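Local coordinates for uncharacterized protein PH0987 (Pyrococcus horikoshii, PDB 2PHC), which is of unknown function but belongs to the carboxyltransferase subdomain C and D family and is probably an ATP-binding hydrolase, at residues A[153-164]-A[174-185]; A[134-145]-A[163-172]. One frame throughout, in Å; residues are numbered along the deposited sequence.

Contact 1 (A[153-164]-A[174-185]); sequences RLKVPAGSVGIA and ESPGGWRIIGRI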
# COMPACT_ATOMS: atom_id res chain seq x y z
N ARG A 153 15.86 -18.80 -10.80
CA ARG A 153 15.30 -19.26 -12.03
C ARG A 153 15.88 -18.48 -13.20
O ARG A 153 16.30 -17.32 -13.02
CB ARG A 153 13.79 -19.06 -12.03
CG ARG A 153 13.05 -19.97 -11.09
CD ARG A 153 11.61 -19.99 -11.42
NE ARG A 153 10.97 -20.92 -10.48
CZ ARG A 153 10.44 -20.56 -9.34
NH1 ARG A 153 10.41 -19.25 -9.00
NH2 ARG A 153 9.92 -21.51 -8.54
N LEU A 154 15.89 -19.09 -14.40
CA LEU A 154 16.60 -18.44 -15.51
C LEU A 154 15.69 -17.52 -16.30
O LEU A 154 16.18 -16.61 -17.03
CB LEU A 154 17.30 -19.48 -16.43
CG LEU A 154 18.67 -20.00 -15.97
CD1 LEU A 154 19.29 -20.99 -17.01
CD2 LEU A 154 19.65 -18.82 -15.69
N LYS A 155 14.39 -17.80 -16.19
CA LYS A 155 13.32 -17.20 -16.98
C LYS A 155 12.11 -17.11 -16.06
O LYS A 155 11.46 -18.14 -15.76
CB LYS A 155 12.92 -18.05 -18.22
CG LYS A 155 13.58 -17.71 -19.56
CD LYS A 155 13.01 -18.65 -20.68
CE LYS A 155 13.91 -18.77 -21.94
NZ LYS A 155 13.20 -18.12 -23.15
N VAL A 156 11.78 -15.89 -15.63
CA VAL A 156 10.60 -15.64 -14.83
C VAL A 156 9.65 -14.93 -15.77
O VAL A 156 10.04 -13.98 -16.42
CB VAL A 156 11.00 -14.84 -13.52
CG1 VAL A 156 9.80 -14.41 -12.77
CG2 VAL A 156 11.91 -15.71 -12.59
N PRO A 157 8.39 -15.39 -15.90
CA PRO A 157 7.62 -14.72 -16.92
C PRO A 157 7.29 -13.28 -16.52
O PRO A 157 7.14 -13.00 -15.35
CB PRO A 157 6.35 -15.59 -17.06
CG PRO A 157 6.33 -16.54 -15.92
CD PRO A 157 7.65 -16.46 -15.19
N ALA A 158 7.22 -12.40 -17.52
CA ALA A 158 6.88 -11.02 -17.40
C ALA A 158 5.65 -10.87 -16.49
O ALA A 158 4.67 -11.59 -16.69
CB ALA A 158 6.51 -10.56 -18.78
N GLY A 159 5.66 -9.98 -15.49
CA GLY A 159 4.44 -9.84 -14.67
C GLY A 159 4.48 -10.59 -13.37
O GLY A 159 3.64 -10.35 -12.52
N SER A 160 5.50 -11.45 -13.17
CA SER A 160 5.65 -12.14 -11.88
C SER A 160 5.87 -11.22 -10.72
O SER A 160 6.75 -10.34 -10.76
CB SER A 160 6.71 -13.24 -11.91
OG SER A 160 6.51 -14.04 -13.08
N VAL A 161 5.09 -11.50 -9.65
CA VAL A 161 5.02 -10.78 -8.41
C VAL A 161 5.82 -11.65 -7.44
O VAL A 161 5.49 -12.81 -7.22
CB VAL A 161 3.54 -10.61 -7.97
CG1 VAL A 161 3.42 -10.12 -6.49
CG2 VAL A 161 2.70 -9.67 -9.00
N GLY A 162 6.90 -11.15 -6.89
CA GLY A 162 7.55 -11.95 -5.92
C GLY A 162 7.82 -11.30 -4.62
O GLY A 162 7.56 -10.13 -4.50
N ILE A 163 8.38 -12.07 -3.68
CA ILE A 163 8.81 -11.61 -2.35
C ILE A 163 10.28 -11.98 -2.22
O ILE A 163 10.73 -13.05 -2.73
CB ILE A 163 7.98 -12.34 -1.25
CG1 ILE A 163 6.48 -11.97 -1.33
CG2 ILE A 163 8.58 -12.21 0.17
CD1 ILE A 163 5.64 -12.77 -0.34
N ALA A 164 11.02 -11.15 -1.51
CA ALA A 164 12.38 -11.38 -1.26
C ALA A 164 12.67 -10.58 -0.00
O ALA A 164 12.72 -9.37 -0.03
CB ALA A 164 13.27 -10.95 -2.46
N GLU A 174 10.21 -10.85 -18.96
CA GLU A 174 10.82 -12.16 -18.68
C GLU A 174 12.31 -11.92 -18.43
O GLU A 174 12.94 -11.15 -19.17
CB GLU A 174 10.58 -13.15 -19.80
CG GLU A 174 11.12 -14.57 -19.58
CD GLU A 174 11.24 -15.34 -20.93
OE1 GLU A 174 12.35 -15.32 -21.57
OE2 GLU A 174 10.22 -15.93 -21.36
N SER A 175 12.84 -12.51 -17.36
CA SER A 175 14.19 -12.21 -16.92
C SER A 175 14.61 -13.21 -15.81
O SER A 175 13.77 -13.95 -15.28
CB SER A 175 14.32 -10.72 -16.49
OG SER A 175 13.19 -10.17 -15.80
N PRO A 176 15.92 -13.30 -15.51
CA PRO A 176 16.24 -14.20 -14.37
C PRO A 176 15.91 -13.59 -12.98
O PRO A 176 15.87 -12.34 -12.82
CB PRO A 176 17.77 -14.48 -14.52
CG PRO A 176 18.32 -13.25 -15.35
CD PRO A 176 17.10 -12.68 -16.15
N GLY A 177 15.73 -14.45 -11.96
CA GLY A 177 15.51 -13.94 -10.62
C GLY A 177 15.30 -15.05 -9.63
O GLY A 177 14.77 -16.10 -9.99
N GLY A 178 15.72 -14.84 -8.39
CA GLY A 178 15.42 -15.83 -7.42
C GLY A 178 14.39 -15.47 -6.36
O GLY A 178 14.52 -16.06 -5.33
N TRP A 179 13.44 -14.54 -6.66
CA TRP A 179 12.41 -14.03 -5.73
C TRP A 179 11.33 -15.11 -5.65
O TRP A 179 11.17 -15.84 -6.61
CB TRP A 179 11.75 -12.69 -6.24
CG TRP A 179 12.61 -11.43 -5.95
CD1 TRP A 179 13.98 -11.36 -6.06
CD2 TRP A 179 12.20 -10.11 -5.47
NE1 TRP A 179 14.46 -10.13 -5.68
CE2 TRP A 179 13.39 -9.33 -5.32
CE3 TRP A 179 10.98 -9.52 -5.15
CZ2 TRP A 179 13.38 -7.99 -4.87
CZ3 TRP A 179 10.98 -8.14 -4.66
CH2 TRP A 179 12.18 -7.42 -4.55
N ARG A 180 10.60 -15.21 -4.53
CA ARG A 180 9.51 -16.20 -4.41
C ARG A 180 8.36 -15.69 -5.16
O ARG A 180 7.77 -14.71 -4.73
CB ARG A 180 9.11 -16.49 -2.93
CG ARG A 180 10.24 -17.12 -2.14
CD ARG A 180 10.71 -18.57 -2.55
NE ARG A 180 11.88 -18.93 -1.70
CZ ARG A 180 12.34 -20.19 -1.54
NH1 ARG A 180 11.73 -21.23 -2.14
NH2 ARG A 180 13.36 -20.39 -0.74
N ILE A 181 8.02 -16.36 -6.25
CA ILE A 181 6.91 -15.91 -7.11
C ILE A 181 5.54 -16.44 -6.69
O ILE A 181 5.33 -17.66 -6.68
CB ILE A 181 7.16 -16.25 -8.56
CG1 ILE A 181 8.61 -15.85 -9.00
CG2 ILE A 181 6.08 -15.69 -9.40
CD1 ILE A 181 8.99 -14.26 -8.85
N ILE A 182 4.60 -15.51 -6.41
CA ILE A 182 3.27 -15.77 -5.77
C ILE A 182 2.08 -15.44 -6.70
O ILE A 182 0.95 -15.72 -6.39
CB ILE A 182 3.14 -15.05 -4.36
CG1 ILE A 182 3.04 -13.49 -4.47
CG2 ILE A 182 4.30 -15.44 -3.40
CD1 ILE A 182 2.52 -12.82 -3.12
N GLY A 183 2.33 -14.91 -7.88
CA GLY A 183 1.22 -14.40 -8.65
C GLY A 183 1.78 -13.81 -9.90
O GLY A 183 3.00 -13.64 -9.98
N ARG A 184 0.92 -13.49 -10.87
CA ARG A 184 1.39 -12.84 -12.06
C ARG A 184 0.36 -11.80 -12.43
O ARG A 184 -0.83 -12.02 -12.25
CB ARG A 184 1.46 -13.84 -13.19
CG ARG A 184 2.13 -13.39 -14.37
CD ARG A 184 2.49 -14.63 -15.27
NE ARG A 184 2.84 -14.11 -16.59
CZ ARG A 184 2.87 -14.82 -17.74
NH1 ARG A 184 2.58 -16.13 -17.73
NH2 ARG A 184 3.23 -14.21 -18.88
N ILE A 185 0.86 -10.68 -12.98
CA ILE A 185 0.11 -9.58 -13.49
C ILE A 185 -0.07 -9.74 -15.02
O ILE A 185 0.91 -9.97 -15.72
CB ILE A 185 0.89 -8.20 -13.21
CG1 ILE A 185 1.06 -7.90 -11.70
CG2 ILE A 185 0.26 -7.09 -13.90
CD1 ILE A 185 2.30 -6.96 -11.34
O HOH W 1 12.01 -16.85 -9.29
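A164 packs on W179, just before strand 180-184, where the contact is close. Strands 160-164 and 180-184 run antiparallel. A164 CB sits over the indole face, 3.3 Å from the centroid of the five-membered ring of W179. G162 O lies at the ring edge. G162 has no room for a side chain, because a CB would clash with W179 CB and I181 CD1. Buried side chains continue the packing: V161 CG2 meets I185 CD1 at 3.6 Å, and the CG2 branch of I181 rests on S160 CB at 3.6 Å.

The solvent side is looser: K155 NZ reaches E174 OE1 in a weak 3.3 Å salt bridge at the exposed surface. R184 has CG anti to its backbone N (chi1 -170°). This sends the extended chain alongside the 157-160 turn, where NE of R184 bonds A158 O at 3.1 Å and P157 CB covers one guanidinium face. Elsewhere, a water links R153 NH1 to G177 O and W179 O; R153 also pairs with D99.

A beta bulge shifts the pairing between R153 and V156. Beyond the segments, V161 and I185 touch strand 85-92, I163 and I182 lean on helix 100-107, and V156 and I181 pack on Y171 of strand 167-171.

Contact 2 (A[134-145]-A[163-172]); sequences FAYLGGMDERIA and IAGKQTGWYA
F134 reaches Y171 because its CG stands anti to the backbone N (chi1 -167°), which turns the ring toward the partner strand. W170 holds its CG between the backbone N and the carbonyl carbon (chi1 70°), and this lays the indole against A135. The F134 edge then points at the face of Y171 in a T-shaped pair, centroids 5.0 Å apart and planes at 87°. F134 CE1 lies over the centre of the tyrosine ring. One face of F134 also receives a backbone oxygen: W170 O lies 3.2 Å from F134 CD1. On the opposite side of the sheet, A135 CB sits 3.7 Å from the centroid of the six-membered ring of W170. An alanine at Y171 would probably leave the F134 edge without its aromatic partner and open a gap beside it.

Strands 134-138 and 167-171 are antiparallel neighbours, joined by A135 N to W170 O at 3.1 Å and the return bond from W170 N to A135 O. The type II' turn from A164 to Q167 closes the hairpin of strands 160-164 and 167-171. A CB on G169 would clash with A135 O.

Past the strand, M140 curls its end over this turn. M140 SD touches T168 CB at 3.7 Å, and M140 CE lies 3.3 Å from G165 O. I163 CD1 packs on I144 CD1 at 3.8 Å. T168 OG1 bonds G162 O and H118, and W170 NE1 bonds T189 OG1. At the surface, E142 and K166 carry opposite charges too far apart for a salt bridge.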
# COMPACT_ATOMS: atom_id res chain seq x y z
N PHE A 134 11.97 -3.81 -13.51
CA PHE A 134 11.53 -4.35 -12.22
C PHE A 134 10.91 -3.15 -11.44
O PHE A 134 11.43 -2.06 -11.53
CB PHE A 134 12.74 -4.97 -11.47
CG PHE A 134 12.33 -5.84 -10.26
CD1 PHE A 134 12.02 -7.19 -10.39
CD2 PHE A 134 12.18 -5.29 -9.03
CE1 PHE A 134 11.58 -7.91 -9.32
CE2 PHE A 134 11.77 -6.01 -7.94
CZ PHE A 134 11.47 -7.32 -8.08
N ALA A 135 9.80 -3.35 -10.73
CA ALA A 135 9.28 -2.38 -9.78
C ALA A 135 9.46 -2.84 -8.35
O ALA A 135 9.12 -3.96 -7.99
CB ALA A 135 7.86 -2.14 -10.03
N TYR A 136 9.96 -1.94 -7.52
CA TYR A 136 10.41 -2.30 -6.21
C TYR A 136 9.48 -1.54 -5.36
O TYR A 136 9.25 -0.36 -5.64
CB TYR A 136 11.79 -1.75 -5.97
CG TYR A 136 12.89 -2.41 -6.72
CD1 TYR A 136 13.73 -3.37 -6.08
CD2 TYR A 136 13.21 -1.99 -7.99
CE1 TYR A 136 14.79 -3.92 -6.74
CE2 TYR A 136 14.28 -2.51 -8.63
CZ TYR A 136 15.06 -3.50 -8.00
OH TYR A 136 16.14 -4.03 -8.69
N LEU A 137 8.96 -2.19 -4.33
CA LEU A 137 7.80 -1.65 -3.56
C LEU A 137 8.13 -1.72 -2.09
O LEU A 137 9.07 -2.42 -1.73
CB LEU A 137 6.46 -2.38 -3.78
CG LEU A 137 5.91 -2.57 -5.15
CD1 LEU A 137 4.67 -3.42 -5.01
CD2 LEU A 137 5.68 -1.32 -6.06
N GLY A 138 7.46 -0.87 -1.29
CA GLY A 138 7.73 -0.74 0.09
C GLY A 138 6.37 -0.92 0.69
O GLY A 138 5.37 -0.67 0.07
N GLY A 139 6.34 -1.37 1.92
CA GLY A 139 5.04 -1.39 2.59
C GLY A 139 4.53 -2.81 2.90
O GLY A 139 3.55 -2.94 3.51
N MET A 140 5.23 -3.87 2.47
CA MET A 140 4.76 -5.25 2.66
C MET A 140 4.57 -5.61 4.11
O MET A 140 5.51 -5.48 4.93
CB MET A 140 5.79 -6.29 2.04
CG MET A 140 5.14 -7.75 1.82
SD MET A 140 6.18 -8.91 1.06
CE MET A 140 7.26 -9.15 2.24
N ASP A 141 3.47 -6.25 4.43
CA ASP A 141 3.35 -6.87 5.83
C ASP A 141 4.44 -7.95 6.13
O ASP A 141 4.60 -8.88 5.36
CB ASP A 141 1.95 -7.48 5.93
CG ASP A 141 1.53 -7.79 7.36
OD1 ASP A 141 2.33 -8.29 8.15
OD2 ASP A 141 0.38 -7.44 7.72
N GLU A 142 5.20 -7.85 7.23
CA GLU A 142 6.27 -8.80 7.57
C GLU A 142 5.89 -10.30 7.80
O GLU A 142 6.76 -11.18 7.78
CB GLU A 142 7.07 -8.26 8.75
CG GLU A 142 7.77 -7.00 8.31
CD GLU A 142 8.62 -6.31 9.35
OE1 GLU A 142 8.89 -6.89 10.45
OE2 GLU A 142 9.00 -5.15 9.02
N ARG A 143 4.60 -10.58 7.98
CA ARG A 143 4.15 -11.93 8.21
C ARG A 143 4.31 -12.80 6.99
O ARG A 143 4.18 -14.04 7.10
CB ARG A 143 2.68 -11.93 8.65
CG ARG A 143 2.47 -11.44 10.08
CD ARG A 143 0.94 -11.35 10.30
NE ARG A 143 0.31 -10.23 9.61
CZ ARG A 143 -1.01 -10.10 9.40
NH1 ARG A 143 -1.87 -11.05 9.77
NH2 ARG A 143 -1.46 -9.01 8.77
N ILE A 144 4.47 -12.16 5.83
CA ILE A 144 4.79 -12.90 4.59
C ILE A 144 6.24 -12.80 4.08
O ILE A 144 6.56 -13.29 3.02
CB ILE A 144 3.76 -12.66 3.50
CG1 ILE A 144 3.66 -11.18 3.13
CG2 ILE A 144 2.40 -13.18 3.95
CD1 ILE A 144 2.99 -11.03 1.81
N ALA A 145 7.12 -12.24 4.92
CA ALA A 145 8.56 -12.15 4.66
C ALA A 145 9.16 -13.54 4.30
O ALA A 145 8.88 -14.51 5.01
CB ALA A 145 9.27 -11.54 5.89
N ILE A 163 8.38 -12.07 -3.68
CA ILE A 163 8.81 -11.61 -2.35
C ILE A 163 10.28 -11.98 -2.22
O ILE A 163 10.73 -13.05 -2.73
CB ILE A 163 7.98 -12.34 -1.25
CG1 ILE A 163 6.48 -11.97 -1.33
CG2 ILE A 163 8.58 -12.21 0.17
CD1 ILE A 163 5.64 -12.77 -0.34
N ALA A 164 11.02 -11.15 -1.51
CA ALA A 164 12.38 -11.38 -1.26
C ALA A 164 12.67 -10.58 -0.00
O ALA A 164 12.72 -9.37 -0.03
CB ALA A 164 13.27 -10.95 -2.46
N GLY A 165 12.93 -11.29 1.09
CA GLY A 165 12.76 -10.74 2.46
C GLY A 165 11.45 -9.99 2.72
O GLY A 165 10.32 -10.45 2.41
N LYS A 166 11.64 -8.77 3.24
CA LYS A 166 10.53 -7.91 3.49
C LYS A 166 10.04 -7.10 2.29
O LYS A 166 9.27 -6.23 2.48
CB LYS A 166 10.85 -6.99 4.70
CG LYS A 166 11.26 -7.84 5.92
CD LYS A 166 12.10 -6.99 6.97
CE LYS A 166 12.47 -7.85 8.18
NZ LYS A 166 13.04 -7.02 9.30
N GLN A 167 10.49 -7.42 1.08
CA GLN A 167 10.16 -6.67 -0.17
C GLN A 167 9.32 -7.46 -1.08
O GLN A 167 9.52 -8.69 -1.28
CB GLN A 167 11.40 -6.44 -1.06
CG GLN A 167 12.60 -5.88 -0.47
CD GLN A 167 12.62 -4.38 -0.76
OE1 GLN A 167 12.54 -3.93 -1.92
NE2 GLN A 167 12.69 -3.62 0.29
N THR A 168 8.47 -6.76 -1.74
CA THR A 168 7.73 -7.31 -2.82
C THR A 168 7.90 -6.41 -4.05
O THR A 168 8.43 -5.32 -3.99
CB THR A 168 6.22 -7.63 -2.44
OG1 THR A 168 5.61 -8.38 -3.50
CG2 THR A 168 5.40 -6.37 -2.13
N GLY A 169 7.56 -6.91 -5.21
CA GLY A 169 7.74 -6.13 -6.39
C GLY A 169 7.37 -7.06 -7.50
O GLY A 169 6.87 -8.14 -7.22
N TRP A 170 7.62 -6.67 -8.73
CA TRP A 170 7.39 -7.58 -9.83
C TRP A 170 8.44 -7.42 -10.97
O TRP A 170 9.00 -6.33 -11.17
CB TRP A 170 5.99 -7.44 -10.38
CG TRP A 170 5.69 -6.13 -11.14
CD1 TRP A 170 5.87 -5.89 -12.46
CD2 TRP A 170 5.06 -4.93 -10.61
NE1 TRP A 170 5.41 -4.63 -12.80
CE2 TRP A 170 4.96 -4.00 -11.67
CE3 TRP A 170 4.59 -4.55 -9.32
CZ2 TRP A 170 4.37 -2.72 -11.51
CZ3 TRP A 170 4.04 -3.23 -9.16
CH2 TRP A 170 3.91 -2.37 -10.23
N TYR A 171 8.71 -8.56 -11.63
CA TYR A 171 9.38 -8.63 -12.92
C TYR A 171 8.51 -8.09 -14.03
O TYR A 171 7.41 -8.63 -14.27
CB TYR A 171 9.72 -10.07 -13.19
CG TYR A 171 10.61 -10.62 -12.11
CD1 TYR A 171 11.94 -10.65 -12.30
CD2 TYR A 171 10.10 -11.11 -10.94
CE1 TYR A 171 12.79 -11.16 -11.35
CE2 TYR A 171 10.93 -11.68 -9.96
CZ TYR A 171 12.27 -11.66 -10.17
OH TYR A 171 13.14 -12.12 -9.24
N ALA A 172 8.93 -6.98 -14.64
CA ALA A 172 8.10 -6.32 -15.65
C ALA A 172 8.18 -7.07 -16.98
O ALA A 172 7.22 -7.12 -17.71
CB ALA A 172 8.49 -4.86 -15.83

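Overall arrangement
The two contacts lie side by side, their centres about 11 Å apart, on the same side of the chain's centre. Both use strand 160-164 and share I163 and A164. In the mixed sheet, strands 180-184, 160-164, 167-171 and 134-138 are consecutive neighbours, so contact 1 and contact 2 span four adjacent strands. Along the chain their segments alternate: 134-145, 153-164, 163-172, 174-185. They also touch directly. S160 O lies 2.8 Å from Y171 N, a probable hydrogen bond, at a G1 bulge formed by G159 and S160 opposite Y171. Together they join neighbouring strands of the carboxyltransferase domain, whose family is grouped with cyclophilin-like folds. Four of the sheet's strands come from this one run of chain.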